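Local atomic coordinates of Uly1 (Catenovulum maritimum, PDB entry 7DRQ), a protein that degrades ulvan, the sulfated polysaccharide of green algae, as a lyase of polysaccharide lyase family 24, and carries bound calcium ions. Residues 108-113 with 202-207; 125-130 with 147-152. All coordinates share one frame; numbering follows the deposited sequence.

In the fold
Both interactions are buried, and they share one small antiparallel sheet, in which strand 111-115 lies next to strand 122-126. Interaction 1, close to the centre of the chain, joins this sheet to the one that begins with strand 201-208, probably as neighbouring blades of a propeller. Interaction 2 lies further from the centre and works within the sheet and its continuation, setting 125-130 against 147-152. Their chemistry differs accordingly: small apolar groups, rings and two bridging waters between sheets, against backbone and arginine hydrogen bonds, a salt bridge and a Met-aromatic contact in the second. The two meet directly where Ala112 N faces Leu125 O and Asn109 ND2 faces Asp127 OD1, both probable hydrogen bonds.

Interaction 1 of 2, residues 108-113 with 202-207; sequences HNTIAV and TYPTFF
His108 meets Tyr203 at one end of the contact, CD2 of His108 lying 3.2 Å from OH of Tyr203, with the hydroxyl at the imidazole edge, near the ring plane. The planes stand at 47°, neither stacked nor T-shaped. ND1 of His108 is hydrogen-bonded to Glu106, which would restrain the ring's rotation and leave its CD2 side toward the tyrosine; His129 stacks on the imidazole and Tyr42 meets it edge-to-face.

Ala112 serves the other end. Its CB lies 3.8 Å from CG of Pro204 and 3.8 Å from CE2 of Phe206. A single methyl suits strand axes only 6.7 Å apart, and proline offers it an apolar ring. CG of Phe206 sits beside its backbone N (chi1 -61°), and CD2 of the ring then lies 3.6 Å from O of Val113.

Strands 111-113 and 202-207 run nearly parallel, 14° apart, consistent with first strands of adjacent beta-propeller blades. One water donates to O of His108 (2.7 Å) and accepts from N of Tyr203. A second joins OG1 of Thr110 to O of Pro204. Lacking a clear direct hydrogen bond, the two segments look like separate blades meeting through side chains and water.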
ATOM      1  N   HIS A 108       8.746  -2.972   4.278  1.00 11.23           N
ATOM      2  CA  HIS A 108       8.492  -2.099   3.137  1.00 13.60           C
ATOM      3  C   HIS A 108       8.340  -2.909   1.861  1.00 12.82           C
ATOM      4  O   HIS A 108       7.662  -2.474   0.923  1.00 12.57           O
ATOM      5  CB  HIS A 108       9.630  -1.095   2.925  1.00 11.72           C
ATOM      6  CG  HIS A 108       9.728  -0.051   3.992  1.00 13.58           C
ATOM      7  ND1 HIS A 108      10.432  -0.249   5.162  1.00 13.47           N
ATOM      8  CD2 HIS A 108       9.230   1.206   4.058  1.00 14.56           C
ATOM      9  CE1 HIS A 108      10.349   0.839   5.909  1.00 15.55           C
ATOM     10  NE2 HIS A 108       9.632   1.740   5.257  1.00 15.07           N
ATOM     11  N   ASN A 109       9.003  -4.057   1.797  1.00  9.71           N
ATOM     12  CA  ASN A 109       9.299  -4.739   0.540  1.00 11.59           C
ATOM     13  C   ASN A 109       8.187  -5.695   0.139  1.00 11.24           C
ATOM     14  O   ASN A 109       8.415  -6.875  -0.114  1.00 13.69           O
ATOM     15  CB  ASN A 109      10.627  -5.474   0.662  1.00 13.95           C
ATOM     16  CG  ASN A 109      11.807  -4.532   0.682  1.00 17.10           C
ATOM     17  OD1 ASN A 109      11.680  -3.372   1.077  1.00 15.40           O
ATOM     18  ND2 ASN A 109      12.974  -5.036   0.279  1.00 16.03           N
ATOM     19  N   THR A 110       6.973  -5.172   0.068  1.00 10.68           N
ATOM     20  CA  THR A 110       5.795  -5.978  -0.217  1.00 12.77           C
ATOM     21  C   THR A 110       5.761  -6.422  -1.683  1.00 11.82           C
ATOM     22  O   THR A 110       6.536  -5.971  -2.529  1.00 12.14           O
ATOM     23  CB  THR A 110       4.536  -5.187   0.125  1.00 11.56           C
ATOM     24  OG1 THR A 110       4.555  -3.946  -0.611  1.00 15.39           O
ATOM     25  CG2 THR A 110       4.489  -4.906   1.601  1.00 15.10           C
ATOM     26  N   ILE A 111       4.828  -7.328  -1.970  1.00 12.76           N
ATOM     27  CA  ILE A 111       4.542  -7.790  -3.325  1.00 12.95           C
ATOM     28  C   ILE A 111       3.179  -7.246  -3.720  1.00 12.44           C
ATOM     29  O   ILE A 111       2.149  -7.715  -3.217  1.00 11.81           O
ATOM     30  CB  ILE A 111       4.547  -9.319  -3.425  1.00 12.88           C
ATOM     31  CG1 ILE A 111       5.798  -9.927  -2.773  1.00 10.83           C
ATOM     32  CG2 ILE A 111       4.386  -9.742  -4.895  1.00 11.01           C
ATOM     33  CD1 ILE A 111       5.538 -11.360  -2.245  1.00 12.30           C
ATOM     34  N   ALA A 112       3.162  -6.292  -4.647  1.00  9.99           N
ATOM     35  CA  ALA A 112       1.915  -5.743  -5.157  1.00 10.06           C
ATOM     36  C   ALA A 112       1.494  -6.504  -6.407  1.00 10.31           C
ATOM     37  O   ALA A 112       2.337  -6.923  -7.204  1.00 10.23           O
ATOM     38  CB  ALA A 112       2.061  -4.258  -5.487  1.00 10.95           C
ATOM     39  N   VAL A 113       0.183  -6.695  -6.564  1.00 11.89           N
ATOM     40  CA  VAL A 113      -0.359  -7.418  -7.708  1.00 10.83           C
ATOM     41  C   VAL A 113      -1.471  -6.588  -8.338  1.00 11.59           C
ATOM     42  O   VAL A 113      -2.219  -5.889  -7.647  1.00 10.31           O
ATOM     43  CB  VAL A 113      -0.875  -8.828  -7.317  1.00  6.55           C
ATOM     44  CG1 VAL A 113      -2.001  -8.729  -6.260  1.00 11.35           C
ATOM     45  CG2 VAL A 113      -1.330  -9.611  -8.548  1.00  9.78           C
ATOM     46  N   THR A 202       9.648   3.130  -3.812  1.00  9.81           N
ATOM     47  CA  THR A 202       9.090   2.344  -2.713  1.00 12.60           C
ATOM     48  C   THR A 202       7.564   2.402  -2.790  1.00 12.27           C
ATOM     49  O   THR A 202       6.987   3.330  -3.369  1.00 11.65           O
ATOM     50  CB  THR A 202       9.569   2.872  -1.346  1.00 14.03           C
ATOM     51  OG1 THR A 202      10.980   3.151  -1.394  1.00 13.14           O
ATOM     52  CG2 THR A 202       9.287   1.854  -0.209  1.00 13.81           C
ATOM     53  N   TYR A 203       6.911   1.375  -2.221  1.00 11.14           N
ATOM     54  CA  TYR A 203       5.461   1.283  -2.020  1.00 13.30           C
ATOM     55  C   TYR A 203       4.663   1.145  -3.310  1.00 12.58           C
ATOM     56  O   TYR A 203       3.894   2.056  -3.651  1.00 13.92           O
ATOM     57  CB  TYR A 203       4.921   2.503  -1.278  1.00 14.49           C
ATOM     58  CG  TYR A 203       5.497   2.748   0.081  1.00 17.83           C
ATOM     59  CD1 TYR A 203       5.366   1.819   1.105  1.00 20.90           C
ATOM     60  CD2 TYR A 203       6.168   3.929   0.344  1.00 18.69           C
ATOM     61  CE1 TYR A 203       5.897   2.073   2.362  1.00 22.76           C
ATOM     62  CE2 TYR A 203       6.697   4.189   1.582  1.00 26.37           C
ATOM     63  CZ  TYR A 203       6.561   3.268   2.585  1.00 24.01           C
ATOM     64  OH  TYR A 203       7.104   3.564   3.813  1.00 27.18           O
ATOM     65  N   PRO A 204       4.781   0.030  -4.034  1.00 12.60           N
ATOM     66  CA  PRO A 204       3.954  -0.159  -5.243  1.00 10.21           C
ATOM     67  C   PRO A 204       2.491  -0.356  -4.864  1.00 13.38           C
ATOM     68  O   PRO A 204       2.161  -1.217  -4.045  1.00 11.34           O
ATOM     69  CB  PRO A 204       4.550  -1.416  -5.885  1.00 12.82           C
ATOM     70  CG  PRO A 204       5.096  -2.201  -4.698  1.00 11.12           C
ATOM     71  CD  PRO A 204       5.606  -1.155  -3.726  1.00  8.72           C
ATOM     72  N   THR A 205       1.616   0.470  -5.446  1.00 10.17           N
ATOM     73  CA  THR A 205       0.177   0.385  -5.217  1.00 13.16           C
ATOM     74  C   THR A 205      -0.537   0.641  -6.534  1.00 10.78           C
ATOM     75  O   THR A 205      -0.456   1.751  -7.068  1.00 11.48           O
ATOM     76  CB  THR A 205      -0.284   1.390  -4.156  1.00 12.46           C
ATOM     77  OG1 THR A 205       0.409   1.136  -2.931  1.00 13.74           O
ATOM     78  CG2 THR A 205      -1.793   1.242  -3.903  1.00 11.78           C
ATOM     79  N   PHE A 206      -1.227  -0.375  -7.045  1.00 11.94           N
ATOM     80  CA  PHE A 206      -2.011  -0.260  -8.263  1.00 11.38           C
ATOM     81  C   PHE A 206      -3.430   0.208  -7.955  1.00 12.60           C
ATOM     82  O   PHE A 206      -3.963  -0.015  -6.865  1.00 15.02           O
ATOM     83  CB  PHE A 206      -2.104  -1.606  -8.990  1.00  8.51           C
ATOM     84  CG  PHE A 206      -0.781  -2.190  -9.426  1.00 10.03           C
ATOM     85  CD1 PHE A 206      -0.217  -1.835 -10.651  1.00  8.78           C
ATOM     86  CD2 PHE A 206      -0.162  -3.175  -8.663  1.00 11.69           C
ATOM     87  CE1 PHE A 206       0.970  -2.415 -11.076  1.00 10.51           C
ATOM     88  CE2 PHE A 206       1.017  -3.760  -9.080  1.00 12.65           C
ATOM     89  CZ  PHE A 206       1.591  -3.377 -10.293  1.00 11.73           C
ATOM     90  N   PHE A 207      -4.061   0.821  -8.950  1.00 11.10           N
ATOM     91  CA  PHE A 207      -5.491   1.091  -8.886  1.00 15.65           C
ATOM     92  C   PHE A 207      -6.057   1.029 -10.297  1.00 14.00           C
ATOM     93  O   PHE A 207      -5.329   1.162 -11.283  1.00 13.83           O
ATOM     94  CB  PHE A 207      -5.804   2.447  -8.227  1.00 14.04           C
ATOM     95  CG  PHE A 207      -5.037   3.618  -8.789  1.00 17.47           C
ATOM     96  CD1 PHE A 207      -3.760   3.920  -8.324  1.00 16.40           C
ATOM     97  CD2 PHE A 207      -5.604   4.441  -9.763  1.00 13.81           C
ATOM     98  CE1 PHE A 207      -3.060   5.007  -8.820  1.00 16.93           C
ATOM     99  CE2 PHE A 207      -4.910   5.539 -10.262  1.00 16.45           C
ATOM    100  CZ  PHE A 207      -3.639   5.817  -9.805  1.00 18.13           C
TER
HETATM  101  O   HOH W   1       8.026  -1.162  -1.364  1.00 12.76           O
HETATM  102  O   HOH W   2       2.502  -3.205  -2.076  1.00 15.74           O

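Interaction 2 of 2, residues 125-130 with 147-152; sequences LYDMHA and YFRYSY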
ATOM      1  N   LEU A 125       4.951  -6.271  -8.609  1.00  9.07           N
ATOM      2  CA  LEU A 125       6.061  -5.412  -8.213  1.00 11.35           C
ATOM      3  C   LEU A 125       6.475  -5.799  -6.808  1.00 10.25           C
ATOM      4  O   LEU A 125       5.624  -5.878  -5.918  1.00 10.81           O
ATOM      5  CB  LEU A 125       5.644  -3.945  -8.259  1.00  9.26           C
ATOM      6  CG  LEU A 125       5.490  -3.395  -9.675  1.00 11.48           C
ATOM      7  CD1 LEU A 125       4.734  -2.088  -9.641  1.00 11.93           C
ATOM      8  CD2 LEU A 125       6.848  -3.208 -10.362  1.00  9.27           C
ATOM      9  N   TYR A 126       7.767  -6.046  -6.585  1.00 10.32           N
ATOM     10  CA  TYR A 126       8.077  -6.604  -5.276  1.00 10.93           C
ATOM     11  C   TYR A 126       9.484  -6.276  -4.800  1.00 11.62           C
ATOM     12  O   TYR A 126      10.401  -6.031  -5.586  1.00 11.71           O
ATOM     13  CB  TYR A 126       7.886  -8.117  -5.268  1.00 11.53           C
ATOM     14  CG  TYR A 126       8.428  -8.896  -6.456  1.00 11.22           C
ATOM     15  CD1 TYR A 126       9.745  -9.365  -6.470  1.00 10.38           C
ATOM     16  CD2 TYR A 126       7.594  -9.244  -7.521  1.00 12.01           C
ATOM     17  CE1 TYR A 126      10.221 -10.133  -7.534  1.00 12.26           C
ATOM     18  CE2 TYR A 126       8.059 -10.013  -8.588  1.00 12.05           C
ATOM     19  CZ  TYR A 126       9.371 -10.455  -8.592  1.00 13.70           C
ATOM     20  OH  TYR A 126       9.827 -11.220  -9.655  1.00 12.13           O
ATOM     21  N   ASP A 127       9.624  -6.314  -3.471  1.00 11.42           N
ATOM     22  CA  ASP A 127      10.911  -6.375  -2.783  1.00 13.23           C
ATOM     23  C   ASP A 127      11.748  -5.129  -3.045  1.00 11.64           C
ATOM     24  O   ASP A 127      12.930  -5.213  -3.382  1.00 14.55           O
ATOM     25  CB  ASP A 127      11.687  -7.641  -3.149  1.00 14.38           C
ATOM     26  CG  ASP A 127      12.601  -8.092  -2.022  1.00 10.86           C
ATOM     27  OD1 ASP A 127      12.383  -7.656  -0.870  1.00 12.34           O
ATOM     28  OD2 ASP A 127      13.535  -8.880  -2.275  1.00 14.23           O
HETATM   29  N   MSE A 128      11.115  -3.967  -2.894  1.00 11.58           N
HETATM   30  CA  MSE A 128      11.738  -2.668  -3.163  1.00 12.54           C
HETATM   31  C   MSE A 128      11.637  -1.707  -1.991  1.00 14.70           C
HETATM   32  O   MSE A 128      10.563  -1.514  -1.422  1.00 15.38           O
HETATM   33  CB  MSE A 128      11.077  -2.033  -4.382  1.00 12.38           C
HETATM   34  CG  MSE A 128      11.229  -2.833  -5.644  1.00 10.97           C
HETATM   35 SE   MSE A 128      10.610  -1.783  -7.127  0.78 13.98          SE
HETATM   36  CE  MSE A 128       8.833  -2.593  -7.332  1.00 13.01           C
ATOM     37  N   HIS A 129      12.764  -1.100  -1.621  1.00 12.86           N
ATOM     38  CA  HIS A 129      12.737   0.018  -0.678  1.00 11.61           C
ATOM     39  C   HIS A 129      13.768   1.052  -1.140  1.00 11.75           C
ATOM     40  O   HIS A 129      14.851   1.181  -0.560  1.00 15.33           O
ATOM     41  CB  HIS A 129      12.988  -0.428   0.762  1.00 13.26           C
ATOM     42  CG  HIS A 129      12.763   0.658   1.769  1.00 16.60           C
ATOM     43  ND1 HIS A 129      12.897   0.457   3.127  1.00 16.81           N
ATOM     44  CD2 HIS A 129      12.398   1.954   1.616  1.00 13.41           C
ATOM     45  CE1 HIS A 129      12.646   1.587   3.765  1.00 17.23           C
ATOM     46  NE2 HIS A 129      12.338   2.510   2.873  1.00 15.72           N
ATOM     47  N   ALA A 130      13.404   1.795  -2.188  1.00 13.47           N
ATOM     48  CA  ALA A 130      14.215   2.905  -2.694  1.00 12.84           C
ATOM     49  C   ALA A 130      15.623   2.458  -3.093  1.00 15.19           C
ATOM     50  O   ALA A 130      16.610   3.161  -2.857  1.00 15.82           O
ATOM     51  CB  ALA A 130      14.276   4.040  -1.670  1.00 12.72           C
ATOM     52  N   TYR A 147      17.594  -3.175  -9.141  1.00 13.99           N
ATOM     53  CA  TYR A 147      17.119  -2.253  -8.109  1.00 13.11           C
ATOM     54  C   TYR A 147      15.631  -1.962  -8.232  1.00 13.91           C
ATOM     55  O   TYR A 147      15.030  -1.450  -7.277  1.00 12.04           O
ATOM     56  CB  TYR A 147      17.890  -0.929  -8.176  1.00 13.67           C
ATOM     57  CG  TYR A 147      17.882  -0.341  -9.566  1.00 14.58           C
ATOM     58  CD1 TYR A 147      16.827   0.452 -10.000  1.00  9.94           C
ATOM     59  CD2 TYR A 147      18.920  -0.599 -10.453  1.00 15.09           C
ATOM     60  CE1 TYR A 147      16.814   0.986 -11.276  1.00 13.35           C
ATOM     61  CE2 TYR A 147      18.912  -0.078 -11.726  1.00 14.71           C
ATOM     62  CZ  TYR A 147      17.857   0.710 -12.132  1.00 11.65           C
ATOM     63  OH  TYR A 147      17.839   1.238 -13.396  1.00 16.46           O
ATOM     64  N   PHE A 148      15.039  -2.272  -9.387  1.00 11.95           N
ATOM     65  CA  PHE A 148      13.612  -2.150  -9.644  1.00 12.19           C
ATOM     66  C   PHE A 148      13.154  -3.517 -10.133  1.00 11.51           C
ATOM     67  O   PHE A 148      13.811  -4.118 -10.988  1.00 12.24           O
ATOM     68  CB  PHE A 148      13.319  -1.058 -10.700  1.00  9.88           C
ATOM     69  CG  PHE A 148      11.859  -0.883 -11.005  1.00 11.75           C
ATOM     70  CD1 PHE A 148      11.071  -0.053 -10.221  1.00 11.52           C
ATOM     71  CD2 PHE A 148      11.269  -1.564 -12.062  1.00 12.28           C
ATOM     72  CE1 PHE A 148       9.721   0.088 -10.473  1.00 10.14           C
ATOM     73  CE2 PHE A 148       9.913  -1.423 -12.334  1.00 13.38           C
ATOM     74  CZ  PHE A 148       9.134  -0.588 -11.540  1.00 12.89           C
ATOM     75  N   ARG A 149      12.054  -4.027  -9.572  1.00 12.14           N
ATOM     76  CA  ARG A 149      11.725  -5.450  -9.697  1.00 10.65           C
ATOM     77  C   ARG A 149      10.277  -5.628 -10.150  1.00 12.39           C
ATOM     78  O   ARG A 149       9.348  -5.542  -9.342  1.00 12.41           O
ATOM     79  CB  ARG A 149      11.997  -6.175  -8.375  1.00  9.41           C
ATOM     80  CG  ARG A 149      13.475  -6.135  -7.986  1.00 10.45           C
ATOM     81  CD  ARG A 149      13.757  -6.560  -6.545  1.00 11.80           C
ATOM     82  NE  ARG A 149      15.191  -6.805  -6.398  1.00 13.54           N
ATOM     83  CZ  ARG A 149      15.844  -6.914  -5.247  1.00 14.19           C
ATOM     84  NH1 ARG A 149      15.202  -6.788  -4.092  1.00 13.30           N
ATOM     85  NH2 ARG A 149      17.151  -7.158  -5.262  1.00 13.92           N
ATOM     86  N   TYR A 150      10.096  -5.910 -11.440  1.00 12.10           N
ATOM     87  CA  TYR A 150       8.782  -5.997 -12.065  1.00 10.58           C
ATOM     88  C   TYR A 150       8.648  -7.332 -12.778  1.00 11.51           C
ATOM     89  O   TYR A 150       9.541  -7.726 -13.540  1.00 10.29           O
ATOM     90  CB  TYR A 150       8.604  -4.829 -13.051  1.00 10.84           C
ATOM     91  CG  TYR A 150       7.377  -4.875 -13.931  1.00 10.92           C
ATOM     92  CD1 TYR A 150       6.114  -5.127 -13.401  1.00 10.32           C
ATOM     93  CD2 TYR A 150       7.481  -4.621 -15.296  1.00 14.26           C
ATOM     94  CE1 TYR A 150       4.981  -5.161 -14.222  1.00 11.43           C
ATOM     95  CE2 TYR A 150       6.360  -4.634 -16.123  1.00 12.29           C
ATOM     96  CZ  TYR A 150       5.115  -4.909 -15.582  1.00 11.73           C
ATOM     97  OH  TYR A 150       4.011  -4.920 -16.403  1.00  9.87           O
ATOM     98  N   SER A 151       7.532  -8.019 -12.552  1.00 12.19           N
ATOM     99  CA  SER A 151       7.223  -9.249 -13.269  1.00 11.40           C
ATOM    100  C   SER A 151       5.845  -9.110 -13.898  1.00 13.52           C
ATOM    101  O   SER A 151       4.954  -8.459 -13.341  1.00 12.02           O
ATOM    102  CB  SER A 151       7.272 -10.473 -12.329  1.00 11.67           C
ATOM    103  OG  SER A 151       8.608 -10.784 -11.967  1.00 12.83           O
ATOM    104  N   TYR A 152       5.668  -9.709 -15.076  1.00 12.32           N
ATOM    105  CA  TYR A 152       4.398  -9.560 -15.766  1.00 10.12           C
ATOM    106  C   TYR A 152       4.169 -10.741 -16.693  1.00 11.46           C
ATOM    107  O   TYR A 152       5.088 -11.491 -17.032  1.00 12.87           O
ATOM    108  CB  TYR A 152       4.313  -8.239 -16.549  1.00 11.59           C
ATOM    109  CG  TYR A 152       5.248  -8.153 -17.734  1.00 12.55           C
ATOM    110  CD1 TYR A 152       6.599  -7.833 -17.565  1.00 12.35           C
ATOM    111  CD2 TYR A 152       4.791  -8.387 -19.021  1.00  9.09           C
ATOM    112  CE1 TYR A 152       7.464  -7.743 -18.662  1.00 13.59           C
ATOM    113  CE2 TYR A 152       5.651  -8.303 -20.125  1.00 11.78           C
ATOM    114  CZ  TYR A 152       6.984  -7.992 -19.933  1.00 13.56           C
ATOM    115  OH  TYR A 152       7.832  -7.908 -21.028  1.00 14.45           O
TER
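Leu125 and Tyr150 form an antiparallel non-hydrogen-bonded pair in a three-stranded sheet, probably one blade of a beta-propeller, and CD2 of Leu125 packs 3.6 Å from CB of Tyr150. Beside them, N of Tyr126 donates to O of Arg149 at 3.2 Å.

Arg149 carries the largest share of the contact. Its CB touches O of Tyr126 at 3.2 Å. CG, anti to the carbonyl carbon (chi1 -63°), stays near that oxygen and begins an extended chain that takes CD past O of Tyr126 and O of Asp127. NE and CZ pass O of Asp127 at longer range. At the tip, NH1 donates to O of Asp127 at 2.9 Å, in the carbonyl plane, and forms a salt bridge to OD2 of Asp127 at 3.2 Å. Arginine suits the place because its slender methylene chain slips past two backbone carbonyls and delivers a cationic tip with several N-H groups among Asp127, Thr96 and Asp146. An alanine here would probably leave O and OD2 of Asp127, and Asp146, without the guanidinium they now share, though Asp127 would keep partners such as His93.

Met128, present as selenomethionine, bends at chi3, and its selenium SE, 4.3 Å from the centroid of the Phe148 ring, makes an oblique Met-aromatic contact. Near Lys185 of a calcium site, OH of Tyr126 lies only 2.6 Å from OG of Ser151, at the edge of the tyrosine ring.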